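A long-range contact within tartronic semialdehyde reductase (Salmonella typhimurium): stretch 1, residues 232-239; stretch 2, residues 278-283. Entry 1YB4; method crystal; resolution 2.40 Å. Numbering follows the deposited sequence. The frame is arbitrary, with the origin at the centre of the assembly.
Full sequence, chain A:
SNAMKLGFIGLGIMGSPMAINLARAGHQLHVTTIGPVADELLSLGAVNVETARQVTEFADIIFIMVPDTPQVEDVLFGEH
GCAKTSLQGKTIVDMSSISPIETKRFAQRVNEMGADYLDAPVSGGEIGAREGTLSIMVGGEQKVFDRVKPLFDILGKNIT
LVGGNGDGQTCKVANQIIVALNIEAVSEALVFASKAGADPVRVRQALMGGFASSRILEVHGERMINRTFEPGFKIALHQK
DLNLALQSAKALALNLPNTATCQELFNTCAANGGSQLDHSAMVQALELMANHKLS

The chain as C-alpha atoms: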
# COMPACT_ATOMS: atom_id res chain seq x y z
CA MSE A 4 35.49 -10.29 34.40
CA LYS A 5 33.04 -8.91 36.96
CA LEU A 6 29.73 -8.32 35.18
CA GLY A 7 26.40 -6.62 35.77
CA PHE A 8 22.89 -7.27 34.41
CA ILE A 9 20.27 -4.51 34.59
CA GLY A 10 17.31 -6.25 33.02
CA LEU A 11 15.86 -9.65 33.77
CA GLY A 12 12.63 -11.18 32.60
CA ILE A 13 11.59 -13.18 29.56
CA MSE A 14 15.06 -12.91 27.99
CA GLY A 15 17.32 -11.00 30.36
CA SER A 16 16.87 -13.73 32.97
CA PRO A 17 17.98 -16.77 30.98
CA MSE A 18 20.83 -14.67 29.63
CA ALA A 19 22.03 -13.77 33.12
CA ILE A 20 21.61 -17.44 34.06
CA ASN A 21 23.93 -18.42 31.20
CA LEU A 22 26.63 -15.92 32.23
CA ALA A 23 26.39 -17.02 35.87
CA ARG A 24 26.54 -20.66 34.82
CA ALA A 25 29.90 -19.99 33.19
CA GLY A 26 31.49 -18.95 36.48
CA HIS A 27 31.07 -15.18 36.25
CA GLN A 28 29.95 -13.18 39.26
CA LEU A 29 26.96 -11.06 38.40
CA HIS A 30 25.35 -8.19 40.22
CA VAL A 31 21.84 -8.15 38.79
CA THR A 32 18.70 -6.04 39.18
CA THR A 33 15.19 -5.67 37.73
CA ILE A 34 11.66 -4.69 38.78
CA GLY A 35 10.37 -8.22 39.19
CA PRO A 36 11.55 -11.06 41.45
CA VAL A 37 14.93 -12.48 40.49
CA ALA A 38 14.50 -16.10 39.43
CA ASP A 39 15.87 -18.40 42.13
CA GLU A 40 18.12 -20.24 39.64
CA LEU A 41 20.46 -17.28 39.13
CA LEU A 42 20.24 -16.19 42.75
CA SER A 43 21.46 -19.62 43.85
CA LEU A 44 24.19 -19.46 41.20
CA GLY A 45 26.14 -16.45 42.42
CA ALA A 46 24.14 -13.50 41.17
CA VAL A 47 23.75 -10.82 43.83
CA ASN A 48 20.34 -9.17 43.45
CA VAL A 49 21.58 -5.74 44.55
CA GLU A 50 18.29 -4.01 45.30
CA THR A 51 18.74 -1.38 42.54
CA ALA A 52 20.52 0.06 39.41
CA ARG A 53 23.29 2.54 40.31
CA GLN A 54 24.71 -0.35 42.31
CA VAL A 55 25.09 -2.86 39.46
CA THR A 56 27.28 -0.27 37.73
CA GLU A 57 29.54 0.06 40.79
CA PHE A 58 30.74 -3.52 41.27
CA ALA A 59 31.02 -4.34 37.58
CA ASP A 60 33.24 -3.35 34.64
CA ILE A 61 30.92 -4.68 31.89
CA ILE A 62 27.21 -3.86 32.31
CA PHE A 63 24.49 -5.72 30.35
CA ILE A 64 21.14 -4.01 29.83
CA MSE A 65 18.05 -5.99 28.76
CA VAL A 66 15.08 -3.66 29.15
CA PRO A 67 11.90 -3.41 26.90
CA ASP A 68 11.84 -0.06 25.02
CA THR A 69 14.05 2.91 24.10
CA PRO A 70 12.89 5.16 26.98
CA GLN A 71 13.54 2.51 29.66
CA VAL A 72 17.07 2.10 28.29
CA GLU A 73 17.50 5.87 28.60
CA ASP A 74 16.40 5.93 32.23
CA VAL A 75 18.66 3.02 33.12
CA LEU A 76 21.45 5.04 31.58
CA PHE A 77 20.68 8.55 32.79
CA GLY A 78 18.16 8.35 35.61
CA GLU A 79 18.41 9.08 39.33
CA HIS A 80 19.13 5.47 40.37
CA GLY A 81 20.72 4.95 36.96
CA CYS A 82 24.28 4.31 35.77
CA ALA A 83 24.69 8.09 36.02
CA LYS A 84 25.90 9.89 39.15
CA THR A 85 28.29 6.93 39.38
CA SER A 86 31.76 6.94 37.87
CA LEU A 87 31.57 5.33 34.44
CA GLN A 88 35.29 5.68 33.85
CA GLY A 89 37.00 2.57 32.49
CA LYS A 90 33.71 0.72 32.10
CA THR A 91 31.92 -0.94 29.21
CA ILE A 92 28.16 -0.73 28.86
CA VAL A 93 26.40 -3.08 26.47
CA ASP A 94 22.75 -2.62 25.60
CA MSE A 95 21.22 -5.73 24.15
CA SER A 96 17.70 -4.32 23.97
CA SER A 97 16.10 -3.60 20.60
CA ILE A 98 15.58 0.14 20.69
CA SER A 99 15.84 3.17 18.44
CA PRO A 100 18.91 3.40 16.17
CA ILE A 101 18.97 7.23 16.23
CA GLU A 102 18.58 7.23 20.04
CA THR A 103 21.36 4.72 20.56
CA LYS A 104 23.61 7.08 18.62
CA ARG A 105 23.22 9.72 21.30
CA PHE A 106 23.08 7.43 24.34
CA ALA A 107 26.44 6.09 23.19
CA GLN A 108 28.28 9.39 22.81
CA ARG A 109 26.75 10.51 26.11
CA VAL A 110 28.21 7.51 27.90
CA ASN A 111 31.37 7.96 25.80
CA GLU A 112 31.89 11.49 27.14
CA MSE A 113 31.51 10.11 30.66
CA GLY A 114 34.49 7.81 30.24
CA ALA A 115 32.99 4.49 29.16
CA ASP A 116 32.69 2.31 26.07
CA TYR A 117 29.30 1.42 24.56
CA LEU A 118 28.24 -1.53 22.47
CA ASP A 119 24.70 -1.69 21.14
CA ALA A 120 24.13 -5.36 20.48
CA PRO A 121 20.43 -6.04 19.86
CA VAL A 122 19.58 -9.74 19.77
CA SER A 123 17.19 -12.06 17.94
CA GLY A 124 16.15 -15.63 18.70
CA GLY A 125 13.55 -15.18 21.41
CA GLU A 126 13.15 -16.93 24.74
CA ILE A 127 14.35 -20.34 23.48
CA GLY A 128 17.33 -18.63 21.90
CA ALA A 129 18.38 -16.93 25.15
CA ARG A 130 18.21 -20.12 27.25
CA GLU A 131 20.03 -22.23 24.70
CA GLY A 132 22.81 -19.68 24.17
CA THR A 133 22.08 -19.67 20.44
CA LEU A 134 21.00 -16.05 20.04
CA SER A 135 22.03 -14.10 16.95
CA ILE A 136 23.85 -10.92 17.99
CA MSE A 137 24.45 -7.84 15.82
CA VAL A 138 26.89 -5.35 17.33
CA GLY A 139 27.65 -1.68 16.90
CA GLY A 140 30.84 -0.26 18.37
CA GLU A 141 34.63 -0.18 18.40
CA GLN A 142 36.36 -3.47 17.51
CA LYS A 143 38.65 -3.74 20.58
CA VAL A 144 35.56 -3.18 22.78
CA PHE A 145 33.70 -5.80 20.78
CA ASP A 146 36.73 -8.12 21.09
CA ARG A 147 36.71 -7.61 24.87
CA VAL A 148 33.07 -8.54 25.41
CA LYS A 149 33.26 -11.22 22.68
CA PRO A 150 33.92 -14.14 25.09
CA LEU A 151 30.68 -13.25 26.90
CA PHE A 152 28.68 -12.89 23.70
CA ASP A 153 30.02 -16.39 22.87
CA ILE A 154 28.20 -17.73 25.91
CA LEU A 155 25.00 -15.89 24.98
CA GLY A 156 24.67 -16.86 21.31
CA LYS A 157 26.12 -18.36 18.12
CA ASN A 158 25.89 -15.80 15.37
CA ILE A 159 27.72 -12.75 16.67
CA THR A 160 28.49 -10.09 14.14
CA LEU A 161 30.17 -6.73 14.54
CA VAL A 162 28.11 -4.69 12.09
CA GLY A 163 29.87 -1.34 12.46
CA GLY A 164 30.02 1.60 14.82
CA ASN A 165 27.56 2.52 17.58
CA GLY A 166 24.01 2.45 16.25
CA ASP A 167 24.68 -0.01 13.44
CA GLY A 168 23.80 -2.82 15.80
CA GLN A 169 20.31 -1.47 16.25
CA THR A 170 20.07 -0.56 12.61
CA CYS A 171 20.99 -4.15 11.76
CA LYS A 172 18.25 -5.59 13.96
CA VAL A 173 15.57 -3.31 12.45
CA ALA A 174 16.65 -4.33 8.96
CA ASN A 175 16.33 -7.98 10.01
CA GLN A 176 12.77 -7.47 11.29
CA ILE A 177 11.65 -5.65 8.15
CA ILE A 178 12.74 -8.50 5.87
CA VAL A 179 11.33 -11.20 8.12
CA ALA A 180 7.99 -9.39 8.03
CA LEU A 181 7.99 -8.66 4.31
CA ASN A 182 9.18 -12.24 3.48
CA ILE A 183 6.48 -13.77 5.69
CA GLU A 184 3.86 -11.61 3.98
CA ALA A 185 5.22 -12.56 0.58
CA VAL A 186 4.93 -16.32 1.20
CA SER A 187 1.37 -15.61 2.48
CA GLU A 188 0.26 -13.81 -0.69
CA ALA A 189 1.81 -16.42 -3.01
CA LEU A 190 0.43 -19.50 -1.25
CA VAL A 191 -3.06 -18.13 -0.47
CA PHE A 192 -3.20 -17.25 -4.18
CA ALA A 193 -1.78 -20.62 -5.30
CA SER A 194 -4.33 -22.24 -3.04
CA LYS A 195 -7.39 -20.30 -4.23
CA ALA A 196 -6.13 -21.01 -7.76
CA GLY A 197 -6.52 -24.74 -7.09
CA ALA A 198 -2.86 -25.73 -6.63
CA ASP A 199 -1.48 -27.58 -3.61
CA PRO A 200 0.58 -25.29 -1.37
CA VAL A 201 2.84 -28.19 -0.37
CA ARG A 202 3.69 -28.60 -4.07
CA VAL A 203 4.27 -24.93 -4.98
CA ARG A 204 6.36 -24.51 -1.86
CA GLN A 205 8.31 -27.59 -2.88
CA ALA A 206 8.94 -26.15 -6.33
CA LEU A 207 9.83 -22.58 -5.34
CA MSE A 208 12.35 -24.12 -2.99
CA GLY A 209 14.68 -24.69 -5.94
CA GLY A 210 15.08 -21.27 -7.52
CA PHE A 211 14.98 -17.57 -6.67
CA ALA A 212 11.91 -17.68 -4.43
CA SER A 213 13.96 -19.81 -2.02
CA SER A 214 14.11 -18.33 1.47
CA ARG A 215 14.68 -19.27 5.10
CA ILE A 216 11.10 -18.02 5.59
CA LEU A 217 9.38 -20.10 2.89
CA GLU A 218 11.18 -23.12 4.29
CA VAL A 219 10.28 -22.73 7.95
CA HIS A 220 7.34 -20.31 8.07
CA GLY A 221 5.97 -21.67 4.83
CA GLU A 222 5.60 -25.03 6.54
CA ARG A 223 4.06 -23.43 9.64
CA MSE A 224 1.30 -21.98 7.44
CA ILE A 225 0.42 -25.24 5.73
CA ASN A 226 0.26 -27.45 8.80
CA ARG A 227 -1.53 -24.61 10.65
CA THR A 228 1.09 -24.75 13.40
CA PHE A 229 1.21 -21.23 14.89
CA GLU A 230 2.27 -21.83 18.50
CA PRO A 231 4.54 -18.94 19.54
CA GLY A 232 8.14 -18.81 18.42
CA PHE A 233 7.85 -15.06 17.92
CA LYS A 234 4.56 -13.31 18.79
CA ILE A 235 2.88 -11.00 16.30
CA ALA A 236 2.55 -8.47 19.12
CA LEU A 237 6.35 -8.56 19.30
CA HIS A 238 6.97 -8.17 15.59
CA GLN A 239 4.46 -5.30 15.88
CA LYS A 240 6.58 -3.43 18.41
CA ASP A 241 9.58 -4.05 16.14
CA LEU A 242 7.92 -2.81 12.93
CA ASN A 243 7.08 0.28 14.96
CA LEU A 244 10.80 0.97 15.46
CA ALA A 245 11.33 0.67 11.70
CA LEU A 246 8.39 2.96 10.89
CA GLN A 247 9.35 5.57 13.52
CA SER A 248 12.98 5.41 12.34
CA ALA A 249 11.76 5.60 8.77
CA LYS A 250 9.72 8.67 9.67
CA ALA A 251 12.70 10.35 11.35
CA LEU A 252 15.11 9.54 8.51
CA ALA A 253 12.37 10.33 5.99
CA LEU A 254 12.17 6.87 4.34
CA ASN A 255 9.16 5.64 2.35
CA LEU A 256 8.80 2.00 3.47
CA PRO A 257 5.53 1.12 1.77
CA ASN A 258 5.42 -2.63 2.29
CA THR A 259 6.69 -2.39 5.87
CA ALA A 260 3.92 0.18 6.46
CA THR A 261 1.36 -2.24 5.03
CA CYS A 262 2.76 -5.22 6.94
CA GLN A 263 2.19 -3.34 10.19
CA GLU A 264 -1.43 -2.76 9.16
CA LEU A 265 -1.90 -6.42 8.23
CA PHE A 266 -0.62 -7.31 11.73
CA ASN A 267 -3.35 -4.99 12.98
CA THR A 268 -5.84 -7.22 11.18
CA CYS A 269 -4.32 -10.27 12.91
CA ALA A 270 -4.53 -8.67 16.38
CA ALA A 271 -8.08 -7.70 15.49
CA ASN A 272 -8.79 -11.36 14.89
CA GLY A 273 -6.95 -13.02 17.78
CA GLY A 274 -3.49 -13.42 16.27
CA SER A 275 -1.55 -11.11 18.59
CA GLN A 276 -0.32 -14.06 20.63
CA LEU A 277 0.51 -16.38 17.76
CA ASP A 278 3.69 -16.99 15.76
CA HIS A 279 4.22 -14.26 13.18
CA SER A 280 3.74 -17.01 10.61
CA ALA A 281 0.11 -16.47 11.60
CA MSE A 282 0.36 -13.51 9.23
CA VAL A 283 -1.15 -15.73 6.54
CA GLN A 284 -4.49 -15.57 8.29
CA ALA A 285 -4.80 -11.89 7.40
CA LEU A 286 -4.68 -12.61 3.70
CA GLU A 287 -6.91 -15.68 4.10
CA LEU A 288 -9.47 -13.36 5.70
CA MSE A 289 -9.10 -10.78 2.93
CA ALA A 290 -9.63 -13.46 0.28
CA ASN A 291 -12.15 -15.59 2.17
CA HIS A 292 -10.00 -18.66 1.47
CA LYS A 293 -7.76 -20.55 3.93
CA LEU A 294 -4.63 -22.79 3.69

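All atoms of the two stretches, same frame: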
# COMPACT_ATOMS: atom_id res chain seq x y z
N GLY A 232 6.73 -18.60 18.67
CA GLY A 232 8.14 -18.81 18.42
C GLY A 232 8.57 -17.35 18.47
O GLY A 232 9.64 -17.01 18.96
N PHE A 233 7.68 -16.51 17.95
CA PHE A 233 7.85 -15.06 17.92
C PHE A 233 6.45 -14.45 17.73
O PHE A 233 5.88 -14.48 16.63
CB PHE A 233 8.77 -14.64 16.77
CG PHE A 233 9.26 -13.23 16.88
CD1 PHE A 233 10.20 -12.89 17.85
CD2 PHE A 233 8.72 -12.23 16.10
CE1 PHE A 233 10.59 -11.58 18.03
CE2 PHE A 233 9.11 -10.91 16.27
CZ PHE A 233 10.04 -10.58 17.24
N LYS A 234 5.90 -13.90 18.82
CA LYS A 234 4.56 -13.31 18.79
C LYS A 234 4.39 -12.15 17.81
O LYS A 234 5.29 -11.33 17.61
CB LYS A 234 4.13 -12.82 20.19
CG LYS A 234 4.11 -13.85 21.33
CD LYS A 234 3.65 -13.19 22.64
CE LYS A 234 3.97 -14.02 23.89
NZ LYS A 234 3.45 -15.42 23.84
N ILE A 235 3.20 -12.07 17.22
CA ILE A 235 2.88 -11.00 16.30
C ILE A 235 2.97 -9.70 17.07
O ILE A 235 3.52 -8.72 16.58
CB ILE A 235 1.47 -11.21 15.71
CG1 ILE A 235 1.53 -12.36 14.70
CG2 ILE A 235 0.96 -9.92 15.06
CD1 ILE A 235 0.21 -12.68 13.99
N ALA A 236 2.47 -9.69 18.30
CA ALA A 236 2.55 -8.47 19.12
C ALA A 236 3.99 -7.97 19.21
O ALA A 236 4.25 -6.77 19.26
CB ALA A 236 2.01 -8.73 20.51
N LEU A 237 4.93 -8.90 19.24
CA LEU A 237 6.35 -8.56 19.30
C LEU A 237 6.85 -7.98 17.98
O LEU A 237 7.51 -6.93 17.94
CB LEU A 237 7.14 -9.82 19.67
CG LEU A 237 7.50 -9.85 21.15
CD1 LEU A 237 7.52 -11.29 21.66
CD2 LEU A 237 8.85 -9.14 21.33
N HIS A 238 6.55 -8.66 16.88
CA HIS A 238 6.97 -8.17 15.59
C HIS A 238 6.28 -6.82 15.33
O HIS A 238 6.76 -6.02 14.52
CB HIS A 238 6.63 -9.18 14.48
CG HIS A 238 7.59 -9.15 13.33
ND1 HIS A 238 7.75 -10.21 12.45
CD2 HIS A 238 8.46 -8.20 12.92
CE1 HIS A 238 8.67 -9.90 11.56
NE2 HIS A 238 9.12 -8.69 11.82
N GLN A 239 5.17 -6.57 16.03
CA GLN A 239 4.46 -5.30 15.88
C GLN A 239 5.31 -4.18 16.49
O GLN A 239 5.55 -3.16 15.85
CB GLN A 239 3.09 -5.34 16.56
CG GLN A 239 2.02 -6.13 15.81
CD GLN A 239 0.79 -5.29 15.47
OE1 GLN A 239 0.84 -4.43 14.60
NE2 GLN A 239 -0.31 -5.54 16.17
N ASP A 278 2.42 -17.11 16.47
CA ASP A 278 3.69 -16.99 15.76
C ASP A 278 3.47 -16.07 14.57
O ASP A 278 2.45 -16.16 13.90
CB ASP A 278 4.12 -18.37 15.27
CG ASP A 278 5.45 -18.33 14.57
OD1 ASP A 278 6.46 -18.05 15.25
OD2 ASP A 278 5.50 -18.58 13.35
N HIS A 279 4.42 -15.18 14.29
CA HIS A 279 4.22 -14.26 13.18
C HIS A 279 3.96 -14.94 11.84
O HIS A 279 3.69 -14.27 10.84
CB HIS A 279 5.38 -13.25 13.07
CG HIS A 279 6.74 -13.87 13.06
ND1 HIS A 279 7.89 -13.12 13.03
CD2 HIS A 279 7.13 -15.17 13.01
CE1 HIS A 279 8.94 -13.92 12.96
NE2 HIS A 279 8.51 -15.17 12.95
N SER A 280 4.03 -16.27 11.83
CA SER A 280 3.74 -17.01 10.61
C SER A 280 2.22 -16.97 10.47
O SER A 280 1.65 -17.25 9.42
CB SER A 280 4.24 -18.46 10.72
OG SER A 280 3.66 -19.12 11.83
N ALA A 281 1.56 -16.59 11.56
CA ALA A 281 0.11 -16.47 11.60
C ALA A 281 -0.36 -15.34 10.67
O ALA A 281 -1.56 -15.13 10.46
CB ALA A 281 -0.34 -16.21 13.01
N MSE A 282 0.61 -14.60 10.15
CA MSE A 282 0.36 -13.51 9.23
C MSE A 282 -0.58 -13.96 8.13
O MSE A 282 -1.48 -13.22 7.74
CB MSE A 282 1.69 -13.07 8.60
CG MSE A 282 1.59 -12.23 7.33
SE MSE A 282 0.96 -10.45 7.68
CE MSE A 282 -0.77 -10.59 6.92
N VAL A 283 -0.37 -15.17 7.64
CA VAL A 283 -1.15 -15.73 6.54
C VAL A 283 -2.64 -15.62 6.75
O VAL A 283 -3.41 -15.49 5.79
CB VAL A 283 -0.76 -17.22 6.29
CG1 VAL A 283 -1.06 -18.05 7.52
CG2 VAL A 283 -1.49 -17.76 5.06

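The shortest polar link between the stretches is made by backbone: the amide N of His 279 donates to the carbonyl O of Phe 233 at 2.8 Å. It belongs to a single bridge that sets Lys 234 beside Asp 278, with their CA atoms 4.8 Å apart. The same carbonyl also receives a CA-H...O contact, Asp 278 CA lying 3.4 Å from Phe 233 O. The pairing stays a single bridge: stretch 1 goes on into a helix that begins at Ile 235, with Lys 234 at its N-cap position, and stretch 2 into a 3-10 segment.

The second link joins two imidazoles. His 238 ND1 and His 279 ND1 are 3.0 Å apart and hydrogen-bonded, and either could be the donor. Histidine suits both positions because a ring nitrogen can serve in either role, while the second nitrogen, NE2, of each ring is engaged elsewhere in the structure. The rings meet rim to rim, with His 238 ND1 near the plane of the His 279 ring. His 238 reaches across from the first turn of the helix with its CA-to-CB bond toward stretch 2, and His 279 meets it with a p rotamer.

Asp 278 adds a weaker clamp. Its CA-to-CB bond points away from stretch 1, yet the t rotamer brings the carboxylate back, so that OD1 accepts a weak hydrogen bond from Phe 233 N at 3.3 Å. The other oxygen serves its own stretch: Ser 280 OG donates to Asp 278 OD2 over a very short 2.4 Å. Beside it, Gly 232 has no side chain; an ideal CB there would sit a tight 3.1 Å from Asp 278 OD1.

Packing closes around these bonds. Phe 233 CB lies over one face of the His 279 ring, 3.9 Å from its centroid, and the phenyl ring follows obliquely, its CD2 3.3 Å from His 279 ND1. His 279 is therefore the hub, giving up the largest area of any residue here while its backbone and ring both bond across. Ile 235 supplies the greasy flank: its CG1 packs 3.6 Å from His 279 CA, and its CD1 reaches Ala 281 CB at 3.7 Å. The CA-to-CB bond of Lys 234 points away, and its side chain makes no contact with stretch 2. In all, 339 Å² is buried, a compact patch in which polar bonds and apolar packing share the same few residues.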